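Local coordinates for 23S rRNA-specific endonuclease VapC20 (Mycobacterium tuberculosis H37Rv, PDB 5WZF), which cleaves 23S rRNA in the sarcin-ricin loop as the magnesium-dependent endoribonuclease toxin of a type II toxin-antitoxin system, at residues E93-W98 with V110-F115; V46-N51 with V81-H86. One frame throughout, in Å; residues are numbered along the deposited sequence.

Interaction 1: E93-W98 with V110-F115; sequences EQAWEW and VDATSF
Helices 89-101 and 109-121 of the PIN domain pack through Ala95, Trp98, Ala112, Thr113 and Phe115, all buried; the axes of segments 93-98 and 110-115 approach to 8.5 Å with their directions at 118°. Small side chains meet where the helices are nearest: Ala95 CB lies 4.1 Å from Ala112 CB and 3.8 Å from Thr113 CG2. Thr113 OG1, between its backbone N and carbonyl carbon (chi1 60°), bonds Val110 O at 2.7 Å within its own helix, while CG2 meets Ala95. Trp98, one turn after Ala95, brings CE3 to Ala112 CB, and its six-membered ring takes the edge of Phe115 over one face in an offset edge-to-face pair, planes at 65°. His102 stacks on Trp98, Tyr107 meets it edge-to-face, and Phe133 meets Phe115 likewise, so the pair belongs to a larger aromatic cluster. Helix 109-121 also carries Asp111, a predicted magnesium ligand close to Asp18 and Asp132. Asp111 O lies 3.1 Å above the Phe115 ring plane, toward the rim, while Phe115 CD2 and CE2 each stand 3.6 Å from Trp98 CH2.

Interaction 2: V46-N51 with V81-H86; sequences VVMTSN and VVRVEH
Four backbone hydrogen bonds join segments 46-51 and 81-86 in parallel register. Arg83 gives its N-H to Val47 O (2.8 Å) and receives that of Thr49 on its own O (2.8 Å), both bonds nearly in line with the carbonyls. Glu85 repeats the pattern, N to Thr49 O and O from Asn51 N (3.0 Å), with the donors here tilted about 30° from the carbonyl planes. Val47, Thr49, Val82 and Val84 share one face, where Thr49 CG2 sits 4.0 Å from Val82 CG1 and alongside Val84 CG2. On the other, Met48 CG rests 3.5 Å from Arg83 O. Near the strand start, Val46 CG1 lies over the centre of the Arg83 guanidinium, 3.7 Å above its plane; the arginine chain reaches it extended from CG to NE. Further out, Thr49 OG1 hydrogen-bonds Val17 O and Trp22 NE1, Glu85 OE2 forms a salt bridge with Lys120 NZ, and Asn51 ND2 and His86 NE2 hydrogen-bond side chains of another protein chain. Ser50 OG, between its backbone N and carbonyl carbon (chi1 79°), N-caps helix 51-63 through Val53 N. Such parallel pairing, with helices between the strands, is typical of the alpha/beta PIN fold.

How the interactions relate
Interaction 2 is complete before interaction 1 begins in the sequence, and strand 82-85 runs on to helix 89-101 within one PIN domain. About 17 Å separates their centres, and a gap of about 5 Å remains between their nearest atoms. Interaction 1 is wholly buried and apolar, built from methyl groups and aromatic rings; interaction 2, on an outermost strand of the sheet, is partly buried and bonded mainly through backbone amides, with Arg83 exposed. Helix 109-121 connects them, packing on helix 89-101 through interaction 1 while its Val117 and Lys121 touch Met48 of interaction 2. Helix 51-63, which follows strand 46-50, also touches Val110, Thr113 and Ser114.

Interaction 1: E93-W98 with V110-F115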
ATOM      1  N   GLU B  93      12.080   6.260   2.921  1.00 15.70           N
ATOM      2  CA  GLU B  93      12.440   7.023   4.111  1.00 15.64           C
ATOM      3  C   GLU B  93      12.202   8.513   3.873  1.00 16.09           C
ATOM      4  O   GLU B  93      11.769   9.234   4.775  1.00 19.78           O
ATOM      5  CB  GLU B  93      13.894   6.763   4.505  1.00 17.11           C
ATOM      6  CG  GLU B  93      14.364   7.550   5.721  1.00 29.87           C
ATOM      7  CD  GLU B  93      13.602   7.199   6.988  1.00 30.25           C
ATOM      8  OE1 GLU B  93      13.043   6.082   7.064  1.00 26.49           O
ATOM      9  OE2 GLU B  93      13.558   8.046   7.906  1.00 30.98           O
ATOM     10  N   GLN B  94      12.472   8.973   2.655  1.00 15.67           N
ATOM     11  CA  GLN B  94      12.199  10.363   2.309  1.00 16.72           C
ATOM     12  C   GLN B  94      10.696  10.610   2.332  1.00 17.57           C
ATOM     13  O   GLN B  94      10.240  11.667   2.764  1.00 16.45           O
ATOM     14  CB  GLN B  94      12.770  10.718   0.938  1.00 18.46           C
ATOM     15  CG  GLN B  94      12.600  12.190   0.584  1.00 21.32           C
ATOM     16  CD  GLN B  94      12.997  12.501  -0.842  1.00 25.21           C
ATOM     17  OE1 GLN B  94      12.213  12.306  -1.768  1.00 28.36           O
ATOM     18  NE2 GLN B  94      14.219  12.987  -1.026  1.00 28.19           N
ATOM     19  N   ALA B  95       9.931   9.623   1.873  1.00 17.14           N
ATOM     20  CA  ALA B  95       8.476   9.710   1.896  1.00 16.19           C
ATOM     21  C   ALA B  95       7.946   9.807   3.324  1.00 12.49           C
ATOM     22  O   ALA B  95       7.008  10.558   3.590  1.00 13.44           O
ATOM     23  CB  ALA B  95       7.862   8.512   1.188  1.00 15.95           C
ATOM     24  N   TRP B  96       8.542   9.052   4.243  1.00 11.41           N
ATOM     25  CA  TRP B  96       8.128   9.106   5.643  1.00 17.24           C
ATOM     26  C   TRP B  96       8.420  10.473   6.264  1.00 16.50           C
ATOM     27  O   TRP B  96       7.579  11.033   6.975  1.00 15.05           O
ATOM     28  CB  TRP B  96       8.822   8.015   6.466  1.00 18.97           C
ATOM     29  CG  TRP B  96       8.219   6.639   6.340  1.00 14.20           C
ATOM     30  CD1 TRP B  96       8.821   5.525   5.829  1.00 17.25           C
ATOM     31  CD2 TRP B  96       6.908   6.233   6.749  1.00 12.87           C
ATOM     32  NE1 TRP B  96       7.963   4.451   5.887  1.00 15.42           N
ATOM     33  CE2 TRP B  96       6.780   4.860   6.447  1.00 12.93           C
ATOM     34  CE3 TRP B  96       5.822   6.900   7.329  1.00 13.93           C
ATOM     35  CZ2 TRP B  96       5.618   4.139   6.714  1.00 12.64           C
ATOM     36  CZ3 TRP B  96       4.668   6.182   7.593  1.00 13.55           C
ATOM     37  CH2 TRP B  96       4.575   4.816   7.284  1.00 14.50           C
ATOM     38  N   GLU B  97       9.616  10.998   6.010  1.00 15.89           N
ATOM     39  CA  GLU B  97       9.995  12.308   6.531  1.00 19.81           C
ATOM     40  C   GLU B  97       9.059  13.366   5.966  1.00 17.38           C
ATOM     41  O   GLU B  97       8.654  14.295   6.667  1.00 18.34           O
ATOM     42  CB  GLU B  97      11.450  12.640   6.185  1.00 23.12           C
ATOM     43  CG  GLU B  97      12.462  11.671   6.771  1.00 30.05           C
ATOM     44  CD  GLU B  97      13.880  11.949   6.311  1.00 42.88           C
ATOM     45  OE1 GLU B  97      14.076  12.891   5.514  1.00 49.99           O
ATOM     46  OE2 GLU B  97      14.799  11.223   6.745  1.00 45.92           O
ATOM     47  N   TRP B  98       8.707  13.201   4.695  1.00 15.74           N
ATOM     48  CA  TRP B  98       7.791  14.104   4.010  1.00 18.20           C
ATOM     49  C   TRP B  98       6.415  14.073   4.681  1.00 18.77           C
ATOM     50  O   TRP B  98       5.823  15.118   4.961  1.00 21.05           O
ATOM     51  CB  TRP B  98       7.687  13.715   2.530  1.00 18.39           C
ATOM     52  CG  TRP B  98       6.982  14.712   1.657  1.00 19.87           C
ATOM     53  CD1 TRP B  98       7.558  15.707   0.919  1.00 19.90           C
ATOM     54  CD2 TRP B  98       5.574  14.796   1.415  1.00 19.35           C
ATOM     55  NE1 TRP B  98       6.591  16.414   0.239  1.00 25.40           N
ATOM     56  CE2 TRP B  98       5.364  15.875   0.528  1.00 24.60           C
ATOM     57  CE3 TRP B  98       4.465  14.074   1.870  1.00 16.64           C
ATOM     58  CZ2 TRP B  98       4.094  16.244   0.086  1.00 24.51           C
ATOM     59  CZ3 TRP B  98       3.204  14.447   1.434  1.00 18.18           C
ATOM     60  CH2 TRP B  98       3.030  15.518   0.547  1.00 19.54           C
ATOM     61  N   VAL B 110       0.979   5.951   0.037  1.00 13.79           N
ATOM     62  CA  VAL B 110       1.211   5.683  -1.382  1.00 13.52           C
ATOM     63  C   VAL B 110       1.425   6.988  -2.151  1.00 15.95           C
ATOM     64  O   VAL B 110       2.306   7.079  -3.008  1.00 17.40           O
ATOM     65  CB  VAL B 110       0.046   4.880  -2.004  1.00 15.48           C
ATOM     66  CG1 VAL B 110       0.185   4.812  -3.512  1.00 16.27           C
ATOM     67  CG2 VAL B 110       0.004   3.477  -1.417  1.00 17.44           C
ATOM     68  N   ASP B 111       0.633   8.006  -1.829  1.00 14.57           N
ATOM     69  CA  ASP B 111       0.812   9.312  -2.459  1.00 17.36           C
ATOM     70  C   ASP B 111       2.196   9.881  -2.161  1.00 15.81           C
ATOM     71  O   ASP B 111       2.871  10.386  -3.057  1.00 15.37           O
ATOM     72  CB  ASP B 111      -0.271  10.291  -2.003  1.00 19.17           C
ATOM     73  CG  ASP B 111      -1.612  10.036  -2.676  1.00 25.19           C
ATOM     74  OD1 ASP B 111      -1.672   9.203  -3.605  1.00 27.62           O
ATOM     75  OD2 ASP B 111      -2.602  10.683  -2.281  1.00 31.05           O
ATOM     76  N   ALA B 112       2.626   9.785  -0.907  1.00 14.29           N
ATOM     77  CA  ALA B 112       3.932  10.308  -0.525  1.00 13.72           C
ATOM     78  C   ALA B 112       5.054   9.621  -1.301  1.00 14.90           C
ATOM     79  O   ALA B 112       6.021  10.269  -1.705  1.00 16.32           O
ATOM     80  CB  ALA B 112       4.152  10.153   0.966  1.00 14.58           C
ATOM     81  N   THR B 113       4.931   8.316  -1.517  1.00 13.87           N
ATOM     82  CA  THR B 113       5.959   7.599  -2.265  1.00 12.10           C
ATOM     83  C   THR B 113       5.874   7.966  -3.747  1.00 11.68           C
ATOM     84  O   THR B 113       6.885   7.999  -4.444  1.00 14.68           O
ATOM     85  CB  THR B 113       5.845   6.065  -2.095  1.00 15.12           C
ATOM     86  OG1 THR B 113       4.574   5.610  -2.571  1.00 16.04           O
ATOM     87  CG2 THR B 113       6.018   5.671  -0.631  1.00 13.17           C
ATOM     88  N   SER B 114       4.665   8.249  -4.219  1.00 10.61           N
ATOM     89  CA  SER B 114       4.479   8.651  -5.608  1.00 12.92           C
ATOM     90  C   SER B 114       5.148   9.996  -5.851  1.00 13.27           C
ATOM     91  O   SER B 114       5.849  10.176  -6.845  1.00 11.89           O
ATOM     92  CB  SER B 114       2.995   8.717  -5.960  1.00 13.49           C
ATOM     93  OG  SER B 114       2.438   7.415  -5.982  1.00 11.78           O
ATOM     94  N   PHE B 115       4.937  10.930  -4.928  1.00 15.92           N
ATOM     95  CA  PHE B 115       5.549  12.251  -5.022  1.00 16.57           C
ATOM     96  C   PHE B 115       7.066  12.127  -5.053  1.00 17.50           C
ATOM     97  O   PHE B 115       7.742  12.821  -5.811  1.00 16.79           O
ATOM     98  CB  PHE B 115       5.126  13.142  -3.849  1.00 13.57           C
ATOM     99  CG  PHE B 115       3.639  13.320  -3.718  1.00 15.21           C
ATOM    100  CD1 PHE B 115       2.800  13.148  -4.812  1.00 14.21           C
ATOM    101  CD2 PHE B 115       3.079  13.663  -2.495  1.00 15.36           C
ATOM    102  CE1 PHE B 115       1.432  13.314  -4.686  1.00 12.36           C
ATOM    103  CE2 PHE B 115       1.713  13.832  -2.362  1.00 14.68           C
ATOM    104  CZ  PHE B 115       0.884  13.653  -3.459  1.00 14.27           C
TER

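Interaction 2: V46-N51 with V81-H86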
ATOM      1  N   VAL B  46       6.676   7.966 -22.595  1.00 37.87           N
ATOM      2  CA  VAL B  46       7.241   7.484 -21.339  1.00 35.10           C
ATOM      3  C   VAL B  46       6.193   7.437 -20.228  1.00 32.37           C
ATOM      4  O   VAL B  46       5.744   8.472 -19.738  1.00 31.01           O
ATOM      5  CB  VAL B  46       8.425   8.358 -20.891  1.00 35.94           C
ATOM      6  CG1 VAL B  46       9.065   7.775 -19.645  1.00 34.76           C
ATOM      7  CG2 VAL B  46       9.446   8.469 -22.016  1.00 39.64           C
ATOM      8  N   VAL B  47       5.814   6.224 -19.836  1.00 30.58           N
ATOM      9  CA  VAL B  47       4.760   6.024 -18.849  1.00 25.48           C
ATOM     10  C   VAL B  47       5.263   5.239 -17.640  1.00 25.30           C
ATOM     11  O   VAL B  47       5.687   4.091 -17.759  1.00 26.49           O
ATOM     12  CB  VAL B  47       3.557   5.293 -19.472  1.00 22.57           C
ATOM     13  CG1 VAL B  47       2.473   5.066 -18.437  1.00 20.02           C
ATOM     14  CG2 VAL B  47       3.016   6.094 -20.643  1.00 28.66           C
ATOM     15  N   MET B  48       5.205   5.869 -16.473  1.00 19.50           N
ATOM     16  CA  MET B  48       5.752   5.275 -15.260  1.00 17.76           C
ATOM     17  C   MET B  48       4.688   5.126 -14.177  1.00 17.25           C
ATOM     18  O   MET B  48       3.742   5.904 -14.116  1.00 15.03           O
ATOM     19  CB  MET B  48       6.912   6.126 -14.742  1.00 22.07           C
ATOM     20  CG  MET B  48       7.707   5.497 -13.613  1.00 28.71           C
ATOM     21  SD  MET B  48       9.102   6.539 -13.152  1.00 43.88           S
ATOM     22  CE  MET B  48       9.927   6.718 -14.734  1.00 29.77           C
ATOM     23  N   THR B  49       4.849   4.113 -13.333  1.00 16.42           N
ATOM     24  CA  THR B  49       4.040   3.977 -12.132  1.00 14.26           C
ATOM     25  C   THR B  49       4.921   3.327 -11.065  1.00 16.66           C
ATOM     26  O   THR B  49       6.133   3.230 -11.253  1.00 20.35           O
ATOM     27  CB  THR B  49       2.750   3.160 -12.387  1.00 15.12           C
ATOM     28  OG1 THR B  49       1.856   3.307 -11.273  1.00 15.30           O
ATOM     29  CG2 THR B  49       3.054   1.681 -12.625  1.00 16.70           C
ATOM     30  N   SER B  50       4.342   2.908  -9.945  1.00 13.87           N
ATOM     31  CA  SER B  50       5.146   2.312  -8.879  1.00 15.95           C
ATOM     32  C   SER B  50       4.552   1.011  -8.360  1.00 15.01           C
ATOM     33  O   SER B  50       3.385   0.709  -8.603  1.00 12.56           O
ATOM     34  CB  SER B  50       5.314   3.288  -7.713  1.00 19.49           C
ATOM     35  OG  SER B  50       4.151   3.314  -6.901  1.00 15.75           O
ATOM     36  N   ASN B  51       5.362   0.251  -7.629  1.00 14.01           N
ATOM     37  CA  ASN B  51       4.893  -0.988  -7.021  1.00 16.63           C
ATOM     38  C   ASN B  51       3.785  -0.711  -6.009  1.00 17.71           C
ATOM     39  O   ASN B  51       2.810  -1.454  -5.933  1.00 13.73           O
ATOM     40  CB  ASN B  51       6.054  -1.746  -6.367  1.00 18.57           C
ATOM     41  CG  ASN B  51       6.781  -0.921  -5.320  1.00 20.86           C
ATOM     42  OD1 ASN B  51       6.994   0.279  -5.492  1.00 20.40           O
ATOM     43  ND2 ASN B  51       7.164  -1.566  -4.222  1.00 21.03           N
ATOM     44  N   VAL B  81       6.015  -1.786 -21.772  1.00 28.59           N
ATOM     45  CA  VAL B  81       5.733  -0.409 -22.165  1.00 27.91           C
ATOM     46  C   VAL B  81       5.638   0.517 -20.954  1.00 32.87           C
ATOM     47  O   VAL B  81       6.182   1.623 -20.955  1.00 38.71           O
ATOM     48  CB  VAL B  81       4.425  -0.332 -22.978  1.00 38.00           C
ATOM     49  CG1 VAL B  81       3.986   1.105 -23.154  1.00 43.34           C
ATOM     50  CG2 VAL B  81       4.609  -1.003 -24.326  1.00 38.95           C
ATOM     51  N   VAL B  82       4.951   0.059 -19.916  1.00 25.06           N
ATOM     52  CA  VAL B  82       4.841   0.830 -18.686  1.00 23.25           C
ATOM     53  C   VAL B  82       6.018   0.522 -17.768  1.00 27.40           C
ATOM     54  O   VAL B  82       6.287  -0.639 -17.463  1.00 29.56           O
ATOM     55  CB  VAL B  82       3.522   0.539 -17.950  1.00 19.81           C
ATOM     56  CG1 VAL B  82       3.477   1.290 -16.626  1.00 24.90           C
ATOM     57  CG2 VAL B  82       2.334   0.908 -18.827  1.00 20.12           C
ATOM     58  N   ARG B  83       6.724   1.566 -17.344  1.00 28.40           N
ATOM     59  CA  ARG B  83       7.840   1.413 -16.421  1.00 28.85           C
ATOM     60  C   ARG B  83       7.326   1.350 -14.990  1.00 27.09           C
ATOM     61  O   ARG B  83       6.671   2.277 -14.515  1.00 24.23           O
ATOM     62  CB  ARG B  83       8.830   2.566 -16.580  1.00 33.58           C
ATOM     63  CG  ARG B  83       9.196   2.863 -18.025  1.00 40.51           C
ATOM     64  CD  ARG B  83      10.321   3.879 -18.117  1.00 48.40           C
ATOM     65  NE  ARG B  83      10.593   4.264 -19.499  1.00 57.97           N
ATOM     66  CZ  ARG B  83      11.638   4.989 -19.883  1.00 65.57           C
ATOM     67  NH1 ARG B  83      11.802   5.291 -21.164  1.00 69.19           N
ATOM     68  NH2 ARG B  83      12.522   5.408 -18.987  1.00 67.82           N
ATOM     69  N   VAL B  84       7.616   0.252 -14.304  1.00 26.79           N
ATOM     70  CA  VAL B  84       7.146   0.082 -12.938  1.00 25.65           C
ATOM     71  C   VAL B  84       8.303   0.230 -11.955  1.00 27.27           C
ATOM     72  O   VAL B  84       9.156  -0.651 -11.836  1.00 30.17           O
ATOM     73  CB  VAL B  84       6.469  -1.281 -12.736  1.00 24.79           C
ATOM     74  CG1 VAL B  84       5.940  -1.395 -11.315  1.00 24.97           C
ATOM     75  CG2 VAL B  84       5.349  -1.471 -13.748  1.00 26.35           C
ATOM     76  N   GLU B  85       8.326   1.361 -11.261  1.00 18.91           N
ATOM     77  CA  GLU B  85       9.391   1.664 -10.313  1.00 20.23           C
ATOM     78  C   GLU B  85       9.153   0.983  -8.970  1.00 18.66           C
ATOM     79  O   GLU B  85       8.109   1.182  -8.350  1.00 17.73           O
ATOM     80  CB  GLU B  85       9.502   3.180 -10.120  1.00 27.85           C
ATOM     81  CG  GLU B  85      10.490   3.615  -9.049  1.00 37.09           C
ATOM     82  CD  GLU B  85      11.927   3.613  -9.538  1.00 42.51           C
ATOM     83  OE1 GLU B  85      12.142   3.408 -10.752  1.00 43.47           O
ATOM     84  OE2 GLU B  85      12.838   3.827  -8.709  1.00 43.43           O
ATOM     85  N   HIS B  86      10.110   0.168  -8.531  1.00 20.51           N
ATOM     86  CA  HIS B  86      10.087  -0.359  -7.169  1.00 20.50           C
ATOM     87  C   HIS B  86      10.693   0.676  -6.229  1.00 16.95           C
ATOM     88  O   HIS B  86      11.891   0.957  -6.291  1.00 19.64           O
ATOM     89  CB  HIS B  86      10.854  -1.682  -7.063  1.00 20.71           C
ATOM     90  CG  HIS B  86      10.968  -2.199  -5.661  1.00 23.39           C
ATOM     91  ND1 HIS B  86      10.052  -3.070  -5.111  1.00 23.14           N
ATOM     92  CD2 HIS B  86      11.875  -1.944  -4.689  1.00 23.23           C
ATOM     93  CE1 HIS B  86      10.398  -3.339  -3.863  1.00 20.79           C
ATOM     94  NE2 HIS B  86      11.502  -2.669  -3.585  1.00 21.05           N
TER
HETATM   95  O   HOH W   1       6.687   4.002 -21.324  1.00 28.29           O